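Long-range contacts in DNA-3-methyladenine glycosidase (PDB 2H56), which belongs to the HhH-GPD superfamily of base excision DNA repair proteins, largely helical proteins that carry a helix-hairpin-helix motif: residues W149-M153 against V164-D169; E22-I26 against A199-A205; L172-K177 against G187-L191. All coordinates share one frame; numbering follows the deposited sequence.

Contact 1. Residues W149-M153 against V164-D169; sequences WTAEM and VLSVGD
The carboxylate of E152 points from helix 148-157 into the loop 164-169 and takes the hydroxyl of S166, with OG donating to OE1 over 2.7 Å. The hydroxyl arrives from above the carboxylate plane, about 43° out of it. Two waters bridge the acid to the loop: water 1 donates to E152 OE1 and accepts from G168 N, and water 2 links E152 OE2 to V167 N likewise. Q148 NE2 is a further partner of OE2. Beside this polar core the packing is aliphatic, with V164 CG1 resting on E152 CB at 3.9 Å. The looser, solvent side belongs to exposed W149, whose indole NE1 donates to D169 OD1 over 3.0 Å at 158°. Ring and carboxylate lie nearly coplanar, 13° apart, and OD1 offers its anti lone pair; selenomethionine M153 lays CG on one indole face. D169 OD2 turns to L172 N, capping the next helix, and to W210 NE1. Helix 148-157, following a KGIG hairpin, is probably the second of the helix-hairpin-helix, and D169 probably the GPD aspartate. Several donors converge on E152, consistent with a buried negative charge that holds loop to helix by one direct bond to S166 and two water bridges.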
loop_
_atom_site.group_PDB
_atom_site.type_symbol
_atom_site.label_atom_id
_atom_site.label_comp_id
_atom_site.label_asym_id
_atom_site.label_seq_id
_atom_site.Cartn_x
_atom_site.Cartn_y
_atom_site.Cartn_z
ATOM N N TRP A 149 5.018 2.768 7.063
ATOM C CA TRP A 149 4.493 2.976 5.713
ATOM C C TRP A 149 4.442 1.669 4.957
ATOM O O TRP A 149 3.427 1.364 4.317
ATOM C CB TRP A 149 5.349 4.003 4.949
ATOM C CG TRP A 149 4.890 4.226 3.582
ATOM C CD1 TRP A 149 3.844 4.984 3.201
ATOM C CD2 TRP A 149 5.445 3.669 2.394
ATOM N NE1 TRP A 149 3.684 4.925 1.841
ATOM C CE2 TRP A 149 4.656 4.123 1.317
ATOM C CE3 TRP A 149 6.508 2.792 2.134
ATOM C CZ2 TRP A 149 4.901 3.753 -0.005
ATOM C CZ3 TRP A 149 6.752 2.417 0.819
ATOM C CH2 TRP A 149 5.952 2.904 -0.237
ATOM N N THR A 150 5.521 0.884 5.041
ATOM C CA THR A 150 5.611 -0.391 4.339
ATOM C C THR A 150 4.500 -1.301 4.830
ATOM O O THR A 150 3.816 -1.919 4.027
ATOM C CB THR A 150 6.955 -1.078 4.573
ATOM O OG1 THR A 150 7.996 -0.132 4.363
ATOM C CG2 THR A 150 7.175 -2.227 3.613
ATOM N N ALA A 151 4.317 -1.383 6.149
ATOM C CA ALA A 151 3.271 -2.240 6.694
ATOM C C ALA A 151 1.940 -1.756 6.186
ATOM O O ALA A 151 1.072 -2.560 5.851
ATOM C CB ALA A 151 3.265 -2.225 8.210
ATOM N N GLU A 152 1.762 -0.438 6.139
ATOM C CA GLU A 152 0.474 0.093 5.760
ATOM C C GLU A 152 0.142 -0.233 4.305
ATOM O O GLU A 152 -0.946 -0.753 4.030
ATOM C CB GLU A 152 0.385 1.579 6.062
ATOM C CG GLU A 152 0.135 1.819 7.543
ATOM C CD GLU A 152 0.403 3.250 7.995
ATOM O OE1 GLU A 152 1.202 3.973 7.315
ATOM O OE2 GLU A 152 -0.191 3.631 9.056
HETATM N N MSE A 153 1.095 0.001 3.399
HETATM C CA MSE A 153 0.898 -0.327 1.971
HETATM C C MSE A 153 0.645 -1.821 1.755
HETATM O O MSE A 153 -0.183 -2.223 0.868
HETATM C CB MSE A 153 2.102 0.071 1.138
HETATM C CG MSE A 153 2.426 1.499 1.211
HETATM SE SE MSE A 153 1.038 2.571 0.426
HETATM C CE MSE A 153 1.469 2.240 -1.547
ATOM N N VAL A 164 -7.290 1.276 6.587
ATOM C CA VAL A 164 -5.905 1.706 6.688
ATOM C C VAL A 164 -5.819 3.150 6.163
ATOM O O VAL A 164 -6.393 3.480 5.138
ATOM C CB VAL A 164 -5.021 0.772 5.813
ATOM C CG1 VAL A 164 -3.537 1.199 5.829
ATOM C CG2 VAL A 164 -5.187 -0.711 6.242
ATOM N N LEU A 165 -5.126 4.013 6.875
ATOM C CA LEU A 165 -4.888 5.376 6.433
ATOM C C LEU A 165 -3.385 5.695 6.614
ATOM O O LEU A 165 -2.943 5.932 7.744
ATOM C CB LEU A 165 -5.733 6.291 7.294
ATOM C CG LEU A 165 -5.741 7.806 7.081
ATOM C CD1 LEU A 165 -6.496 8.210 5.814
ATOM C CD2 LEU A 165 -6.389 8.463 8.307
ATOM N N SER A 166 -2.578 5.668 5.551
ATOM C CA SER A 166 -1.168 5.911 5.765
ATOM C C SER A 166 -0.866 7.404 5.860
ATOM O O SER A 166 -0.624 8.097 4.864
ATOM C CB SER A 166 -0.286 5.272 4.717
ATOM O OG SER A 166 1.064 5.508 5.083
ATOM N N VAL A 167 -0.836 7.892 7.086
ATOM C CA VAL A 167 -0.619 9.318 7.296
ATOM C C VAL A 167 0.689 9.809 6.694
ATOM O O VAL A 167 0.784 10.965 6.292
ATOM C CB VAL A 167 -0.725 9.653 8.777
ATOM C CG1 VAL A 167 -0.045 10.951 9.091
ATOM C CG2 VAL A 167 -2.210 9.684 9.134
ATOM N N GLY A 168 1.676 8.925 6.578
ATOM C CA GLY A 168 3.003 9.335 6.098
ATOM C C GLY A 168 3.167 9.320 4.597
ATOM O O GLY A 168 4.206 9.667 4.109
ATOM N N ASP A 169 2.160 8.893 3.856
ATOM C CA ASP A 169 2.270 8.841 2.402
ATOM C C ASP A 169 2.214 10.241 1.763
ATOM O O ASP A 169 1.197 10.922 1.763
ATOM C CB ASP A 169 1.174 7.943 1.811
ATOM C CG ASP A 169 1.405 7.634 0.326
ATOM O OD1 ASP A 169 2.168 6.703 -0.020
ATOM O OD2 ASP A 169 0.805 8.327 -0.514
HETATM O O HOH W 1 2.473 6.335 7.856
HETATM O O HOH W 2 -0.527 6.140 9.398
#

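Contact 2. Residues E22-I26 against A199-A205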
loop_
_atom_site.group_PDB
_atom_site.type_symbol
_atom_site.label_atom_id
_atom_site.label_comp_id
_atom_site.label_asym_id
_atom_site.label_seq_id
_atom_site.Cartn_x
_atom_site.Cartn_y
_atom_site.Cartn_z
ATOM N N GLU A 22 -19.235 1.031 0.444
ATOM C CA GLU A 22 -18.035 1.618 1.043
ATOM C C GLU A 22 -17.900 3.091 0.640
ATOM O O GLU A 22 -17.591 3.946 1.455
ATOM C CB GLU A 22 -16.787 0.823 0.651
ATOM C CG GLU A 22 -16.827 -0.638 1.110
ATOM C CD GLU A 22 -17.460 -1.625 0.090
ATOM O OE1 GLU A 22 -18.194 -1.201 -0.809
ATOM O OE2 GLU A 22 -17.212 -2.845 0.193
ATOM N N VAL A 23 -18.146 3.389 -0.626
ATOM C CA VAL A 23 -17.959 4.738 -1.094
ATOM C C VAL A 23 -19.043 5.599 -0.452
ATOM O O VAL A 23 -18.771 6.731 -0.037
ATOM C CB VAL A 23 -17.927 4.823 -2.639
ATOM C CG1 VAL A 23 -18.180 6.251 -3.098
ATOM C CG2 VAL A 23 -16.592 4.369 -3.129
ATOM N N LYS A 24 -20.249 5.044 -0.328
ATOM C CA LYS A 24 -21.358 5.784 0.260
ATOM C C LYS A 24 -21.052 6.116 1.708
ATOM O O LYS A 24 -21.347 7.209 2.172
ATOM C CB LYS A 24 -22.689 5.018 0.160
ATOM C CG LYS A 24 -23.193 4.783 -1.285
ATOM C CD LYS A 24 -24.338 5.677 -1.727
ATOM C CE LYS A 24 -25.184 5.010 -2.865
ATOM N NZ LYS A 24 -26.418 5.770 -3.298
ATOM N N THR A 25 -20.404 5.193 2.402
ATOM C CA THR A 25 -20.012 5.426 3.778
ATOM C C THR A 25 -18.973 6.522 3.894
ATOM O O THR A 25 -19.150 7.442 4.702
ATOM C CB THR A 25 -19.507 4.169 4.422
ATOM O OG1 THR A 25 -20.618 3.300 4.603
ATOM C CG2 THR A 25 -18.886 4.471 5.770
ATOM N N ILE A 26 -17.928 6.464 3.073
ATOM C CA ILE A 26 -16.829 7.431 3.195
ATOM C C ILE A 26 -17.245 8.832 2.807
ATOM O O ILE A 26 -16.665 9.788 3.275
ATOM C CB ILE A 26 -15.570 7.036 2.392
ATOM C CG1 ILE A 26 -15.836 7.010 0.891
ATOM C CG2 ILE A 26 -15.031 5.685 2.855
ATOM C CD1 ILE A 26 -14.548 7.116 0.073
ATOM N N ALA A 199 -13.876 6.221 8.493
ATOM C CA ALA A 199 -13.955 4.900 9.128
ATOM C C ALA A 199 -15.282 4.218 8.800
ATOM O O ALA A 199 -16.301 4.872 8.643
ATOM C CB ALA A 199 -13.768 4.976 10.605
ATOM N N PRO A 200 -15.244 2.892 8.638
ATOM C CA PRO A 200 -14.031 2.047 8.656
ATOM C C PRO A 200 -13.502 1.710 7.231
ATOM O O PRO A 200 -13.032 0.596 6.995
ATOM C CB PRO A 200 -14.550 0.788 9.364
ATOM C CG PRO A 200 -15.931 0.671 8.835
ATOM C CD PRO A 200 -16.434 2.056 8.457
ATOM N N TYR A 201 -13.603 2.633 6.285
ATOM C CA TYR A 201 -13.186 2.331 4.926
ATOM C C TYR A 201 -12.148 3.284 4.422
ATOM O O TYR A 201 -12.127 3.646 3.246
ATOM C CB TYR A 201 -14.385 2.340 4.008
ATOM C CG TYR A 201 -15.380 1.296 4.360
ATOM C CD1 TYR A 201 -15.000 -0.044 4.442
ATOM C CD2 TYR A 201 -16.712 1.615 4.582
ATOM C CE1 TYR A 201 -15.927 -1.039 4.746
ATOM C CE2 TYR A 201 -17.652 0.628 4.888
ATOM C CZ TYR A 201 -17.240 -0.697 4.976
ATOM O OH TYR A 201 -18.119 -1.686 5.293
ATOM N N GLU A 202 -11.236 3.646 5.303
ATOM C CA GLU A 202 -10.201 4.603 4.976
ATOM C C GLU A 202 -9.383 4.272 3.723
ATOM O O GLU A 202 -9.011 5.169 2.961
ATOM C CB GLU A 202 -9.251 4.782 6.184
ATOM C CG GLU A 202 -9.905 5.452 7.440
ATOM C CD GLU A 202 -10.465 4.439 8.465
ATOM O OE1 GLU A 202 -10.548 3.226 8.160
ATOM O OE2 GLU A 202 -10.802 4.859 9.598
ATOM N N THR A 203 -9.079 2.995 3.512
ATOM C CA THR A 203 -8.313 2.614 2.347
ATOM C C THR A 203 -9.025 3.069 1.080
ATOM O O THR A 203 -8.362 3.511 0.134
ATOM C CB THR A 203 -8.081 1.088 2.267
ATOM O OG1 THR A 203 -7.441 0.600 3.460
ATOM C CG2 THR A 203 -7.202 0.744 1.079
ATOM N N VAL A 204 -10.360 2.984 1.048
ATOM C CA VAL A 204 -11.090 3.376 -0.159
ATOM C C VAL A 204 -10.913 4.897 -0.450
ATOM O O VAL A 204 -10.630 5.305 -1.590
ATOM C CB VAL A 204 -12.587 2.980 -0.107
ATOM C CG1 VAL A 204 -13.268 3.398 -1.384
ATOM C CG2 VAL A 204 -12.782 1.446 0.106
ATOM N N ALA A 205 -11.029 5.732 0.580
ATOM C CA ALA A 205 -10.699 7.167 0.458
ATOM C C ALA A 205 -9.306 7.362 -0.093
ATOM O O ALA A 205 -9.063 8.205 -0.946
ATOM C CB ALA A 205 -10.794 7.853 1.807
#
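The Y201 ring is held between E22 and P200, with T25 at its edge. CG of E22 sits over the centre of one face, 3.7 Å from the ring centroid and only 8° off the normal, a CH-pi contact made by a methylene rather than by the carboxylate. On the opposite face lies CD of P200, the residue just before the tyrosine and joined to A199 by a cis peptide; it is offset toward the rim. CB of T25 meets the edge in the ring plane, and its CG2 comes within 3.8 Å of Y201 CD2. In E22 the first torsion, with CG anti to the carbonyl carbon, lays CG on the ring, and the bend at chi2 swings the carboxylate off it, the two planes 65° apart; the acid has a long, weak ion pair with R14. The T25 hydroxyl is bonded back to P21 O within its own helical turn.

Beyond the ring, toward helix 202-219, the contact becomes aliphatic. I26 reaches across with both branches: CG2 touches Y201 CB at 3.6 Å, while CD1 passes on to A205 CB at 4.2 Å. CG1 stands between the backbone N and the carbonyl carbon (chi1 64°), which directs CD1 to the start of helix 202-219. V204 lies beside it, its CG1 at 3.9 Å from V23 CG2 and its CG2 facing E22 CB. No hydrogen bond crosses between the two segments. Helix 31-40 also touches helix 21-27, I26 meeting L33 and I37 and V23 meeting I37, and F16 of strand 13-16 touches E22 and V204. This is plain hydrophobic packing, joining a short helix near the N-terminus to the start of helix 202-219, 173 residues on, in one lobe of a mainly helical HhH-GPD fold.

Contact 3. Residues L172-K177 against G187-L191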
loop_
_atom_site.group_PDB
_atom_site.type_symbol
_atom_site.label_atom_id
_atom_site.label_comp_id
_atom_site.label_asym_id
_atom_site.label_seq_id
_atom_site.Cartn_x
_atom_site.Cartn_y
_atom_site.Cartn_z
ATOM N N LEU A 172 -0.821 10.535 -0.621
ATOM C CA LEU A 172 -2.042 10.870 0.086
ATOM C C LEU A 172 -2.003 12.314 0.578
ATOM O O LEU A 172 -3.004 13.006 0.518
ATOM C CB LEU A 172 -2.277 9.886 1.236
ATOM C CG LEU A 172 -2.500 8.435 0.762
ATOM C CD1 LEU A 172 -2.367 7.469 1.911
ATOM C CD2 LEU A 172 -3.860 8.289 0.088
ATOM N N GLN A 173 -0.848 12.775 1.042
ATOM C CA GLN A 173 -0.712 14.163 1.502
ATOM C C GLN A 173 -0.950 15.179 0.387
ATOM O O GLN A 173 -1.660 16.174 0.564
ATOM C CB GLN A 173 0.658 14.397 2.140
ATOM C CG GLN A 173 0.753 13.886 3.554
ATOM C CD GLN A 173 2.142 13.998 4.164
ATOM O OE1 GLN A 173 3.004 14.734 3.680
ATOM N NE2 GLN A 173 2.362 13.254 5.242
ATOM N N ARG A 174 -0.354 14.926 -0.766
ATOM C CA ARG A 174 -0.598 15.764 -1.931
ATOM C C ARG A 174 -2.089 15.803 -2.281
ATOM O O ARG A 174 -2.608 16.856 -2.621
ATOM C CB ARG A 174 0.201 15.257 -3.118
ATOM C CG ARG A 174 -0.034 15.999 -4.426
ATOM C CD ARG A 174 1.096 15.711 -5.418
ATOM N NE ARG A 174 0.687 15.889 -6.810
ATOM C CZ ARG A 174 0.823 17.019 -7.510
ATOM N NH1 ARG A 174 1.374 18.105 -6.973
ATOM N NH2 ARG A 174 0.424 17.062 -8.776
ATOM N N GLY A 175 -2.773 14.665 -2.204
ATOM C CA GLY A 175 -4.186 14.620 -2.556
ATOM C C GLY A 175 -5.021 15.373 -1.535
ATOM O O GLY A 175 -5.973 16.059 -1.888
ATOM N N ALA A 176 -4.650 15.248 -0.265
ATOM C CA ALA A 176 -5.358 15.909 0.808
ATOM C C ALA A 176 -5.308 17.431 0.650
ATOM O O ALA A 176 -6.321 18.091 0.733
ATOM C CB ALA A 176 -4.784 15.486 2.147
ATOM N N LYS A 177 -4.126 17.979 0.427
ATOM C CA LYS A 177 -3.970 19.414 0.162
ATOM C C LYS A 177 -4.841 19.854 -1.008
ATOM O O LYS A 177 -5.439 20.916 -0.978
ATOM C CB LYS A 177 -2.499 19.754 -0.139
ATOM C CG LYS A 177 -1.633 19.776 1.107
ATOM C CD LYS A 177 -0.148 19.542 0.823
ATOM C CE LYS A 177 0.504 20.689 0.103
ATOM N NZ LYS A 177 1.951 20.398 -0.045
ATOM N N GLY A 187 -0.597 18.726 4.457
ATOM C CA GLY A 187 -1.166 17.456 4.015
ATOM C C GLY A 187 -1.285 16.466 5.136
ATOM O O GLY A 187 -2.336 15.843 5.293
ATOM N N LYS A 188 -0.234 16.334 5.940
ATOM C CA LYS A 188 -0.270 15.387 7.050
ATOM C C LYS A 188 -1.469 15.715 7.960
ATOM O O LYS A 188 -2.373 14.890 8.150
ATOM C CB LYS A 188 1.048 15.356 7.833
ATOM C CG LYS A 188 1.238 14.064 8.618
ATOM C CD LYS A 188 2.552 13.967 9.395
ATOM C CE LYS A 188 2.442 12.958 10.587
ATOM N NZ LYS A 188 3.552 11.937 10.668
ATOM N N LYS A 189 -1.499 16.936 8.476
ATOM C CA LYS A 189 -2.568 17.353 9.365
ATOM C C LYS A 189 -3.952 17.253 8.714
ATOM O O LYS A 189 -4.926 16.904 9.391
ATOM C CB LYS A 189 -2.320 18.782 9.834
ATOM C CG LYS A 189 -1.205 18.964 10.879
ATOM C CD LYS A 189 -1.007 20.443 11.160
ATOM C CE LYS A 189 -1.027 20.769 12.656
ATOM N NZ LYS A 189 0.262 20.422 13.332
ATOM N N LEU A 190 -4.056 17.566 7.417
ATOM C CA LEU A 190 -5.364 17.549 6.727
ATOM C C LEU A 190 -5.864 16.127 6.692
ATOM O O LEU A 190 -7.027 15.836 6.965
ATOM C CB LEU A 190 -5.260 18.090 5.297
ATOM C CG LEU A 190 -5.180 19.613 5.145
ATOM C CD1 LEU A 190 -4.881 20.027 3.702
ATOM C CD2 LEU A 190 -6.444 20.287 5.632
ATOM N N LEU A 191 -4.942 15.244 6.338
ATOM C CA LEU A 191 -5.210 13.816 6.243
ATOM C C LEU A 191 -5.633 13.202 7.594
ATOM O O LEU A 191 -6.597 12.453 7.650
ATOM C CB LEU A 191 -3.968 13.152 5.687
ATOM C CG LEU A 191 -3.992 11.759 5.127
ATOM C CD1 LEU A 191 -5.177 11.524 4.162
ATOM C CD2 LEU A 191 -2.667 11.610 4.456
#
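Helices 170-180 and 187-195 cross steeply, their short segments 76° apart and 8.0 Å between axes, with Q173 and G187 bringing their CA atoms to 4.2 Å. The close approach falls on G187, which has no side chain to hold the backbones apart. Q173 and K177, one turn apart, lie against it: CG of Q173 packs on G187 C at 3.6 Å, and CG of K177 on G187 N at 3.7 Å. The glutamine then runs on beside K188, the two side chains pointing the same way, so that Q173 NE2 comes to 3.6 Å from K188 CB. Its chain is extended beyond CG (chi2 175°), which carries the amide past the helix to V167, whose carbonyl O accepts from NE2. CG and CD of K177 both lie along the G187 backbone; beyond CD the chain bends at chi3.

A176 faces the second helix squarely. Its methyl lies between L190 and L191, with CB 4.1 Å from L190 CB. L190 reaches toward the C-terminal end of 172-177, its CD1 settling at 3.7 Å from K177 CA and close to A176 O. L191 turns toward the N-terminal end: with CG anti to the backbone N (chi1 -164°), it sends CD2 to L172 CB at 3.7 Å. No hydrogen bond joins the two segments, so the grip is a matter of shape: Q173 and K177 flank the glycine, L190 and L191 flank the alanine, and L172 meets L191.

The linker folds back on the first helix, where the backbones of K177 and G183 are hydrogen-bonded. On its inner side the pair leans on helix 202-219: L172 touches C206 and L209, L191 also meets L209, and R174 NE is bonded to A213 O.

Contacts 1 and 3 follow each other along the chain, and both lie between the two segments of contact 2. The loop 164-169 is the hub. Contact 2 joins it through T203, whose OG1 has a probable hydrogen bond with V164 N (3.2 Å), and through E202, packed on V164 and L165. Contact 3 joins it where L165 CD1 meets L191 CD1 at 3.9 Å and V167 packs on K188. Centres are about 15 Å apart for contacts 1 and 2 and about 13 Å for 1 and 3. Contacts 2 and 3 do not touch, their nearest atoms about 5 Å apart. Contact 1 probably contains the GPD loop and aspartate of the family name, beside an HhH helix.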